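SAM dependent methyltransferase (Aquifex aeolicus, PDB 3DH0) binds S-adenosylmethionine in a Rossmann-like domain and probably transfers its methyl group to an acceptor. Local coordinates at residues 46-56 against 78-89; 94-102 against 120-131. All blocks are in the same frame, centred on the assembly; numbering follows the deposited sequence.

Interaction 1 (46-56 against 78-89). With SAM (S-adenosylmethionine), chain C.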
# COMPACT_ATOMS: atom_id res chain seq x y z
N THR A 46 5.17 -3.50 -0.88
CA THR A 46 5.11 -3.96 -2.26
C THR A 46 5.10 -5.49 -2.41
O THR A 46 4.50 -6.01 -3.34
CB THR A 46 6.24 -3.36 -3.08
OG1 THR A 46 5.85 -3.33 -4.45
CG2 THR A 46 7.51 -4.17 -2.94
N GLY A 47 5.74 -6.19 -1.48
CA GLY A 47 5.77 -7.64 -1.52
C GLY A 47 6.23 -8.25 -2.83
O GLY A 47 7.38 -8.11 -3.23
N ALA A 48 5.32 -8.96 -3.50
CA ALA A 48 5.64 -9.58 -4.77
C ALA A 48 5.49 -8.58 -5.93
O ALA A 48 5.94 -8.83 -7.03
CB ALA A 48 4.72 -10.79 -4.99
N GLY A 49 4.87 -7.44 -5.64
CA GLY A 49 4.66 -6.42 -6.65
C GLY A 49 3.40 -6.71 -7.43
O GLY A 49 3.27 -6.33 -8.58
N PHE A 50 2.46 -7.40 -6.77
CA PHE A 50 1.20 -7.80 -7.38
C PHE A 50 0.40 -6.65 -7.96
O PHE A 50 0.06 -6.67 -9.14
CB PHE A 50 0.33 -8.55 -6.37
CG PHE A 50 -0.95 -9.05 -6.94
CD1 PHE A 50 -0.95 -10.07 -7.89
CD2 PHE A 50 -2.17 -8.48 -6.57
CE1 PHE A 50 -2.15 -10.52 -8.46
CE2 PHE A 50 -3.37 -8.91 -7.14
CZ PHE A 50 -3.36 -9.94 -8.09
N TYR A 51 0.10 -5.64 -7.15
CA TYR A 51 -0.65 -4.48 -7.62
C TYR A 51 0.16 -3.47 -8.44
O TYR A 51 -0.38 -2.49 -8.92
CB TYR A 51 -1.30 -3.77 -6.44
CG TYR A 51 -2.36 -4.59 -5.75
CD1 TYR A 51 -3.55 -4.91 -6.40
CD2 TYR A 51 -2.16 -5.08 -4.47
CE1 TYR A 51 -4.51 -5.69 -5.78
CE2 TYR A 51 -3.14 -5.87 -3.84
CZ TYR A 51 -4.30 -6.16 -4.51
OH TYR A 51 -5.25 -6.94 -3.93
N LEU A 52 1.45 -3.72 -8.61
CA LEU A 52 2.31 -2.81 -9.35
C LEU A 52 1.89 -2.56 -10.81
O LEU A 52 1.96 -1.43 -11.30
CB LEU A 52 3.78 -3.27 -9.28
CG LEU A 52 4.52 -2.96 -7.96
CD1 LEU A 52 5.98 -3.42 -8.05
CD2 LEU A 52 4.45 -1.47 -7.67
N PRO A 53 1.47 -3.61 -11.52
CA PRO A 53 1.06 -3.38 -12.91
C PRO A 53 -0.08 -2.37 -12.99
O PRO A 53 -0.24 -1.66 -13.97
CB PRO A 53 0.62 -4.77 -13.36
CG PRO A 53 1.57 -5.66 -12.62
CD PRO A 53 1.58 -5.06 -11.23
N TYR A 54 -0.86 -2.31 -11.92
CA TYR A 54 -2.01 -1.43 -11.83
C TYR A 54 -1.61 -0.00 -11.60
O TYR A 54 -1.90 0.87 -12.40
CB TYR A 54 -2.93 -1.92 -10.72
CG TYR A 54 -3.45 -3.29 -11.03
CD1 TYR A 54 -4.45 -3.47 -11.98
CD2 TYR A 54 -2.87 -4.43 -10.46
CE1 TYR A 54 -4.86 -4.73 -12.37
CE2 TYR A 54 -3.27 -5.71 -10.85
CZ TYR A 54 -4.27 -5.84 -11.81
OH TYR A 54 -4.66 -7.08 -12.25
N LEU A 55 -0.94 0.23 -10.48
CA LEU A 55 -0.45 1.56 -10.13
C LEU A 55 0.34 2.13 -11.30
O LEU A 55 0.21 3.30 -11.66
CB LEU A 55 0.46 1.43 -8.91
CG LEU A 55 -0.20 0.88 -7.65
CD1 LEU A 55 0.87 0.51 -6.63
CD2 LEU A 55 -1.19 1.90 -7.09
N SER A 56 1.17 1.29 -11.90
CA SER A 56 1.99 1.69 -13.03
C SER A 56 1.11 2.24 -14.15
O SER A 56 1.32 3.34 -14.66
CB SER A 56 2.79 0.49 -13.53
OG SER A 56 3.69 0.85 -14.55
N ALA A 78 9.95 -8.40 -6.67
CA ALA A 78 9.16 -7.34 -7.29
C ALA A 78 9.93 -6.68 -8.43
O ALA A 78 9.35 -6.30 -9.44
CB ALA A 78 8.77 -6.29 -6.26
N TRP A 79 11.23 -6.54 -8.25
CA TRP A 79 12.06 -5.94 -9.27
C TRP A 79 12.04 -6.79 -10.53
O TRP A 79 11.77 -6.28 -11.61
CB TRP A 79 13.49 -5.80 -8.74
CG TRP A 79 14.42 -5.23 -9.73
CD1 TRP A 79 15.58 -5.79 -10.18
CD2 TRP A 79 14.27 -4.00 -10.44
NE1 TRP A 79 16.15 -4.98 -11.13
CE2 TRP A 79 15.37 -3.88 -11.31
CE3 TRP A 79 13.30 -2.99 -10.43
CZ2 TRP A 79 15.53 -2.79 -12.16
CZ3 TRP A 79 13.46 -1.90 -11.28
CH2 TRP A 79 14.56 -1.81 -12.13
N GLU A 80 12.32 -8.09 -10.39
CA GLU A 80 12.32 -8.96 -11.55
C GLU A 80 10.95 -8.91 -12.20
O GLU A 80 10.79 -9.12 -13.39
CB GLU A 80 12.67 -10.40 -11.15
CG GLU A 80 12.52 -11.37 -12.32
CD GLU A 80 13.24 -12.70 -12.13
OE1 GLU A 80 12.98 -13.39 -11.11
OE2 GLU A 80 14.05 -13.07 -13.01
N LYS A 81 9.94 -8.61 -11.40
CA LYS A 81 8.61 -8.53 -11.93
C LYS A 81 8.48 -7.36 -12.89
O LYS A 81 8.07 -7.55 -14.03
CB LYS A 81 7.59 -8.36 -10.80
CG LYS A 81 6.30 -7.71 -11.24
CD LYS A 81 5.15 -8.68 -11.27
CE LYS A 81 4.71 -9.03 -9.87
NZ LYS A 81 3.71 -10.12 -9.85
N VAL A 82 8.84 -6.16 -12.46
CA VAL A 82 8.72 -5.01 -13.34
C VAL A 82 9.47 -5.20 -14.64
O VAL A 82 9.01 -4.73 -15.69
CB VAL A 82 9.20 -3.69 -12.67
CG1 VAL A 82 8.65 -3.57 -11.27
CG2 VAL A 82 10.71 -3.62 -12.70
N ASN A 83 10.60 -5.88 -14.58
CA ASN A 83 11.39 -6.08 -15.79
C ASN A 83 10.79 -7.12 -16.68
O ASN A 83 10.95 -7.08 -17.90
CB ASN A 83 12.80 -6.52 -15.46
CG ASN A 83 13.61 -5.40 -14.90
OD1 ASN A 83 13.42 -5.01 -13.75
ND2 ASN A 83 14.51 -4.85 -15.72
N LYS A 84 10.12 -8.07 -16.06
CA LYS A 84 9.51 -9.14 -16.79
C LYS A 84 8.30 -8.60 -17.53
O LYS A 84 8.02 -9.01 -18.65
CB LYS A 84 9.12 -10.23 -15.81
CG LYS A 84 8.84 -11.58 -16.41
CD LYS A 84 9.04 -12.65 -15.34
CE LYS A 84 10.51 -12.72 -14.91
NZ LYS A 84 10.70 -13.61 -13.72
N LEU A 85 7.61 -7.66 -16.90
CA LEU A 85 6.40 -7.09 -17.47
C LEU A 85 6.63 -5.84 -18.31
O LEU A 85 5.75 -5.43 -19.07
CB LEU A 85 5.38 -6.78 -16.38
CG LEU A 85 4.92 -7.96 -15.50
CD1 LEU A 85 3.84 -7.50 -14.54
CD2 LEU A 85 4.42 -9.10 -16.36
N GLY A 86 7.80 -5.23 -18.16
CA GLY A 86 8.10 -4.03 -18.92
C GLY A 86 7.52 -2.76 -18.34
O GLY A 86 7.16 -1.84 -19.09
N LEU A 87 7.42 -2.68 -17.01
CA LEU A 87 6.90 -1.50 -16.34
C LEU A 87 8.04 -0.47 -16.18
O LEU A 87 8.83 -0.54 -15.25
CB LEU A 87 6.35 -1.89 -14.97
CG LEU A 87 5.25 -2.97 -14.96
CD1 LEU A 87 4.89 -3.34 -13.54
CD2 LEU A 87 4.00 -2.47 -15.70
N LYS A 88 8.10 0.48 -17.11
CA LYS A 88 9.15 1.49 -17.11
C LYS A 88 9.10 2.61 -16.07
O LYS A 88 10.12 3.19 -15.75
CB LYS A 88 9.24 2.11 -18.51
CG LYS A 88 9.45 1.07 -19.60
CD LYS A 88 10.89 0.52 -19.68
CE LYS A 88 11.82 1.49 -20.40
NZ LYS A 88 13.02 0.80 -20.97
N ASN A 89 7.93 2.91 -15.52
CA ASN A 89 7.83 3.99 -14.55
C ASN A 89 7.89 3.54 -13.10
O ASN A 89 7.54 4.30 -12.19
CB ASN A 89 6.53 4.76 -14.76
CG ASN A 89 5.29 3.91 -14.55
OD1 ASN A 89 4.17 4.41 -14.60
ND2 ASN A 89 5.49 2.61 -14.32
N SAM C . 0.72 -5.58 -0.72
CA SAM C . 1.24 -6.85 -1.32
C SAM C . 0.30 -7.36 -2.39
O SAM C . -0.72 -6.72 -2.62
OXT SAM C . 0.66 -8.44 -2.96
CB SAM C . 1.40 -7.91 -0.23
CG SAM C . 2.03 -7.29 0.96
SD SAM C . 2.36 -8.28 2.44
CE SAM C . 0.71 -8.56 3.10
C5' SAM C . 3.07 -7.07 3.46
C4' SAM C . 4.49 -6.68 3.12
O4' SAM C . 4.80 -5.64 4.04
C3' SAM C . 5.53 -7.76 3.48
O3' SAM C . 6.05 -8.22 2.19
C2' SAM C . 6.64 -7.05 4.22
O2' SAM C . 7.98 -7.33 3.89
C1' SAM C . 6.17 -5.57 4.13
N9 SAM C . 6.44 -4.70 5.26
C8 SAM C . 6.28 -4.92 6.61
N7 SAM C . 6.62 -3.90 7.34
C5 SAM C . 7.03 -2.94 6.42
C6 SAM C . 7.50 -1.61 6.56
N6 SAM C . 7.65 -1.02 7.77
N1 SAM C . 7.83 -0.90 5.41
C2 SAM C . 7.67 -1.52 4.22
N3 SAM C . 7.23 -2.76 3.98
C4 SAM C . 6.92 -3.42 5.13
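Leu52 sets CG opposite its carbonyl carbon (chi1 -78°), which sends CD1 out to CG1 of Val82 at 4.2 Å and near the methyl of Ala78. Lys81 starts with CG anti to its backbone N (chi1 156°), then bends at its next two torsions, bringing CE over the turn, 3.1 Å from the carbonyl O of Ala48 and close to that of Gly49; its NZ goes on to a salt bridge with Asp16. Further down, the Pro53 ring meets Leu85, CG to CD1 at 3.5 Å, while Leu87 CD1 reaches Pro53 CA at 3.9 Å and Leu87 CD2 lies near Ser56. Helices 52-56 and 78-85 are inclined at 59° with axes 11.3 Å apart, and it is the turn before the first helix that closes most tightly, Gly49 CA lying 4.6 Å from Ala78 CA. A CB on Gly49 would crowd the Ala78 methyl and press on the carbonyl O of Ala48, which calls for glycine. On the cofactor side, Phe50 CB stands 3.4 Å from OXT of S-adenosylmethionine. The Phe50 ring puts CD2 over the centre of one face of Tyr51, 3.6 Å above its plane, and the Tyr51 ring also meets that of Phe24. With an alanine in place of Tyr51, Phe50 would probably be freer to turn beside the cofactor carboxylate, having lost the ring under its CD2, and Phe24 would lose its aromatic neighbour. The N-H of Gly47 bonds the carboxylate of Asp69, and a type II' turn from Thr46 to Gly49 curls the backbone past the ribose and methionine parts of the ligand. This is the glycine-rich loop between the first strand and the following helix of the Rossmann-like methyltransferase fold, packed here against helix 72-85.

Interaction 2 (94-102 against 120-131). With SAM (S-adenosylmethionine), chain C.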
# COMPACT_ATOMS: atom_id res chain seq x y z
N LYS A 94 14.64 -0.84 -1.49
CA LYS A 94 14.83 -1.55 -0.23
C LYS A 94 14.56 -0.58 0.93
O LYS A 94 15.30 0.38 1.13
CB LYS A 94 16.25 -2.09 -0.15
CG LYS A 94 16.62 -2.69 1.19
CD LYS A 94 15.80 -3.90 1.50
CE LYS A 94 16.12 -4.42 2.89
NZ LYS A 94 15.76 -3.45 3.98
N SER A 95 13.50 -0.85 1.68
CA SER A 95 13.10 -0.00 2.80
C SER A 95 13.55 -0.52 4.16
O SER A 95 13.92 -1.68 4.33
CB SER A 95 11.57 0.15 2.78
OG SER A 95 11.04 0.55 4.04
N GLU A 96 13.50 0.38 5.14
CA GLU A 96 13.87 0.07 6.51
C GLU A 96 12.59 0.31 7.29
O GLU A 96 11.77 1.12 6.89
CB GLU A 96 14.97 1.02 6.98
CG GLU A 96 16.05 0.37 7.82
CD GLU A 96 16.83 -0.69 7.06
OE1 GLU A 96 17.08 -0.52 5.85
OE2 GLU A 96 17.20 -1.70 7.69
N GLU A 97 12.43 -0.37 8.42
CA GLU A 97 11.22 -0.26 9.21
C GLU A 97 10.55 1.11 9.29
O GLU A 97 9.39 1.25 8.91
CB GLU A 97 11.47 -0.80 10.62
CG GLU A 97 10.20 -1.03 11.45
CD GLU A 97 9.18 -1.94 10.78
OE1 GLU A 97 9.58 -2.96 10.18
OE2 GLU A 97 7.98 -1.63 10.87
N ASN A 98 11.24 2.13 9.77
CA ASN A 98 10.59 3.44 9.86
C ASN A 98 11.30 4.54 9.10
O ASN A 98 11.20 5.72 9.45
CB ASN A 98 10.44 3.86 11.32
CG ASN A 98 9.70 2.83 12.14
OD1 ASN A 98 10.29 2.08 12.91
ND2 ASN A 98 8.38 2.79 11.97
N LYS A 99 11.99 4.14 8.04
CA LYS A 99 12.73 5.09 7.21
C LYS A 99 12.50 4.82 5.73
O LYS A 99 12.80 3.73 5.24
CB LYS A 99 14.22 4.98 7.49
CG LYS A 99 14.63 5.01 8.93
CD LYS A 99 16.15 5.16 9.00
CE LYS A 99 16.74 4.80 10.35
NZ LYS A 99 16.83 3.32 10.50
N ILE A 100 12.00 5.82 5.01
CA ILE A 100 11.76 5.69 3.58
C ILE A 100 12.89 6.43 2.87
O ILE A 100 13.13 7.61 3.11
CB ILE A 100 10.39 6.28 3.20
CG1 ILE A 100 9.30 5.59 4.04
CG2 ILE A 100 10.11 6.07 1.72
CD1 ILE A 100 8.00 6.34 4.12
N PRO A 101 13.61 5.75 1.98
CA PRO A 101 14.73 6.33 1.23
C PRO A 101 14.38 7.40 0.21
O PRO A 101 15.00 7.49 -0.84
CB PRO A 101 15.36 5.11 0.59
CG PRO A 101 14.18 4.25 0.30
CD PRO A 101 13.37 4.36 1.56
N LEU A 102 13.41 8.24 0.53
CA LEU A 102 12.99 9.29 -0.38
C LEU A 102 13.11 10.68 0.22
O LEU A 102 13.10 10.84 1.44
CB LEU A 102 11.53 9.05 -0.78
CG LEU A 102 11.15 8.36 -2.09
CD1 LEU A 102 12.06 7.23 -2.44
CD2 LEU A 102 9.73 7.88 -1.93
N SER A 120 5.84 -2.57 12.64
CA SER A 120 6.32 -2.67 14.02
C SER A 120 5.85 -1.47 14.84
O SER A 120 5.20 -1.61 15.87
CB SER A 120 7.85 -2.73 14.05
OG SER A 120 8.33 -3.96 13.54
N GLU A 121 6.18 -0.27 14.38
CA GLU A 121 5.77 0.93 15.09
C GLU A 121 5.01 1.89 14.19
O GLU A 121 5.57 2.83 13.63
CB GLU A 121 7.01 1.60 15.69
CG GLU A 121 7.69 0.70 16.71
CD GLU A 121 9.18 0.98 16.83
OE1 GLU A 121 9.92 0.69 15.85
OE2 GLU A 121 9.60 1.48 17.91
N PRO A 122 3.70 1.65 14.05
CA PRO A 122 2.78 2.44 13.24
C PRO A 122 2.97 3.96 13.27
O PRO A 122 3.51 4.55 12.33
CB PRO A 122 1.40 2.04 13.78
CG PRO A 122 1.60 0.62 14.12
CD PRO A 122 2.98 0.57 14.76
N LEU A 123 2.53 4.60 14.34
CA LEU A 123 2.60 6.05 14.47
C LEU A 123 3.97 6.69 14.21
O LEU A 123 4.08 7.88 13.93
CB LEU A 123 2.03 6.47 15.83
CG LEU A 123 2.60 5.85 17.12
CD1 LEU A 123 1.66 6.22 18.27
CD2 LEU A 123 2.74 4.32 17.01
N LYS A 124 5.02 5.88 14.30
CA LYS A 124 6.38 6.35 14.07
C LYS A 124 6.63 6.23 12.58
O LYS A 124 7.39 7.00 12.00
CB LYS A 124 7.37 5.48 14.86
CG LYS A 124 8.82 5.90 14.79
CD LYS A 124 9.69 5.05 15.72
CE LYS A 124 9.29 5.21 17.19
NZ LYS A 124 10.06 4.33 18.13
N PHE A 125 6.00 5.24 11.96
CA PHE A 125 6.13 5.03 10.53
C PHE A 125 5.32 6.11 9.84
O PHE A 125 5.72 6.67 8.82
CB PHE A 125 5.60 3.65 10.15
CG PHE A 125 5.62 3.39 8.68
CD1 PHE A 125 4.53 3.73 7.89
CD2 PHE A 125 6.75 2.85 8.07
CE1 PHE A 125 4.57 3.52 6.51
CE2 PHE A 125 6.80 2.64 6.70
CZ PHE A 125 5.71 2.98 5.92
N LEU A 126 4.16 6.40 10.43
CA LEU A 126 3.27 7.44 9.93
C LEU A 126 3.97 8.80 9.84
O LEU A 126 3.71 9.57 8.93
CB LEU A 126 2.05 7.57 10.84
CG LEU A 126 0.88 6.63 10.58
CD1 LEU A 126 0.27 6.92 9.21
CD2 LEU A 126 1.36 5.21 10.64
N GLU A 127 4.84 9.09 10.81
CA GLU A 127 5.55 10.36 10.79
C GLU A 127 6.50 10.37 9.60
O GLU A 127 6.57 11.36 8.85
CB GLU A 127 6.35 10.57 12.07
CG GLU A 127 5.49 10.63 13.30
CD GLU A 127 4.36 11.66 13.20
OE1 GLU A 127 4.66 12.87 13.03
OE2 GLU A 127 3.17 11.26 13.30
N GLU A 128 7.21 9.27 9.42
CA GLU A 128 8.14 9.16 8.30
C GLU A 128 7.35 9.33 7.00
O GLU A 128 7.83 9.96 6.05
CB GLU A 128 8.84 7.79 8.35
CG GLU A 128 9.86 7.53 7.26
CD GLU A 128 11.03 8.53 7.24
OE1 GLU A 128 11.37 9.10 8.29
OE2 GLU A 128 11.61 8.72 6.16
N LEU A 129 6.14 8.79 6.96
CA LEU A 129 5.30 8.87 5.78
C LEU A 129 4.94 10.30 5.35
O LEU A 129 4.95 10.60 4.16
CB LEU A 129 4.01 8.08 6.00
CG LEU A 129 3.85 6.74 5.27
CD1 LEU A 129 2.51 6.17 5.63
CD2 LEU A 129 3.96 6.91 3.76
N LYS A 130 4.61 11.16 6.31
CA LYS A 130 4.25 12.55 6.02
C LYS A 130 5.43 13.29 5.39
O LYS A 130 5.26 14.13 4.51
CB LYS A 130 3.87 13.31 7.29
CG LYS A 130 2.85 12.67 8.20
CD LYS A 130 2.15 13.77 8.98
CE LYS A 130 1.57 13.31 10.31
NZ LYS A 130 2.58 13.27 11.40
N ARG A 131 6.62 12.97 5.86
CA ARG A 131 7.83 13.60 5.36
C ARG A 131 7.94 13.43 3.85
O ARG A 131 8.05 14.42 3.12
CB ARG A 131 9.07 13.02 6.05
CG ARG A 131 10.35 13.74 5.67
CD ARG A 131 11.56 13.14 6.34
NE ARG A 131 11.93 11.85 5.78
CZ ARG A 131 12.24 11.66 4.50
NH1 ARG A 131 12.23 12.67 3.65
NH2 ARG A 131 12.57 10.45 4.08
N SAM C . 0.72 -5.58 -0.72
CA SAM C . 1.24 -6.85 -1.32
C SAM C . 0.30 -7.36 -2.39
O SAM C . -0.72 -6.72 -2.62
OXT SAM C . 0.66 -8.44 -2.96
CB SAM C . 1.40 -7.91 -0.23
CG SAM C . 2.03 -7.29 0.96
SD SAM C . 2.36 -8.28 2.44
CE SAM C . 0.71 -8.56 3.10
C5' SAM C . 3.07 -7.07 3.46
C4' SAM C . 4.49 -6.68 3.12
O4' SAM C . 4.80 -5.64 4.04
C3' SAM C . 5.53 -7.76 3.48
O3' SAM C . 6.05 -8.22 2.19
C2' SAM C . 6.64 -7.05 4.22
O2' SAM C . 7.98 -7.33 3.89
C1' SAM C . 6.17 -5.57 4.13
N9 SAM C . 6.44 -4.70 5.26
C8 SAM C . 6.28 -4.92 6.61
N7 SAM C . 6.62 -3.90 7.34
C5 SAM C . 7.03 -2.94 6.42
C6 SAM C . 7.50 -1.61 6.56
N6 SAM C . 7.65 -1.02 7.77
N1 SAM C . 7.83 -0.90 5.41
C2 SAM C . 7.67 -1.52 4.22
N3 SAM C . 7.23 -2.76 3.98
C4 SAM C . 6.92 -3.42 5.13
O HOH W 1 6.79 0.58 11.70
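Arg131 presents the end of its guanidinium to the carbonyl of Leu102, both NH1 and NH2 bonding that one oxygen, which lies in the guanidinium plane; the shorter bond is NH2 to O, 2.7 Å. The same group turns its NE side to Glu128, so that NE and NH2 both hold OE2 in a salt bridge, while NH1 also forms a salt bridge with Asp104. Glu128, bent at chi2, runs antiparallel alongside Ile100, and its OE2 receives the N-H of Ile100 at 3.1 Å in a nearly straight bond (168°) from above the carboxylate plane. Three donors thus converge on one carboxylate oxygen. Ile100 CD1 then reaches CD2 of Leu129 at 4.1 Å. The loop that follows strand 90-94 is thereby tied along the helix that follows strand 107-113, and in this Rossmann-like methyltransferase fold Glu97, in the loop's turn at residues 96-99, binds the adenine amino group. There the Phe125 ring offers its edge to the turn: CG anti to the backbone N (chi1 176°) carries CD2 to 3.2 Å from Glu97 O, which lies in the ring plane. That oxygen accepts an N-H from N6 of S-adenosylmethionine at 3.1 Å. Glu97 folds its carboxylate back at chi2: OE2 takes the backbone N-H of Ser120, N to OE2 2.9 Å, from above the carboxylate plane and a weak second bond from N6, while OE1 pairs with Lys6. The amide of Asn98 crosses the Glu121 side chain at about a right angle, the two planes 69° apart, and ND2 gives a weak bond to Glu121 O. A water accepts the N-H of Glu121, at the helix N-cap position, and passes the link to Glu97 OE2, 2.6 Å from the water oxygen.

How the interactions relate
Interaction 1 and interaction 2 lie in series along the chain, their centres about 22 Å apart and their nearest atoms about 8 Å apart, so they do not touch; S-adenosylmethionine bridges them. Thr46, Gly47, Phe50 and Tyr51 of interaction 1 border its methionine part and ribose, whereas interaction 2 lies at the adenine end of the ligand. Strand 64-69 supplies a protein route between the two: Asp69 at its end bonds Gly47 of interaction 1, shares a backbone bond with Ser95 of interaction 2, and itself binds the cofactor. Arg20, beside Phe50, and Lys6, paired with Glu97, add to the pocket from the N-terminal part of the chain.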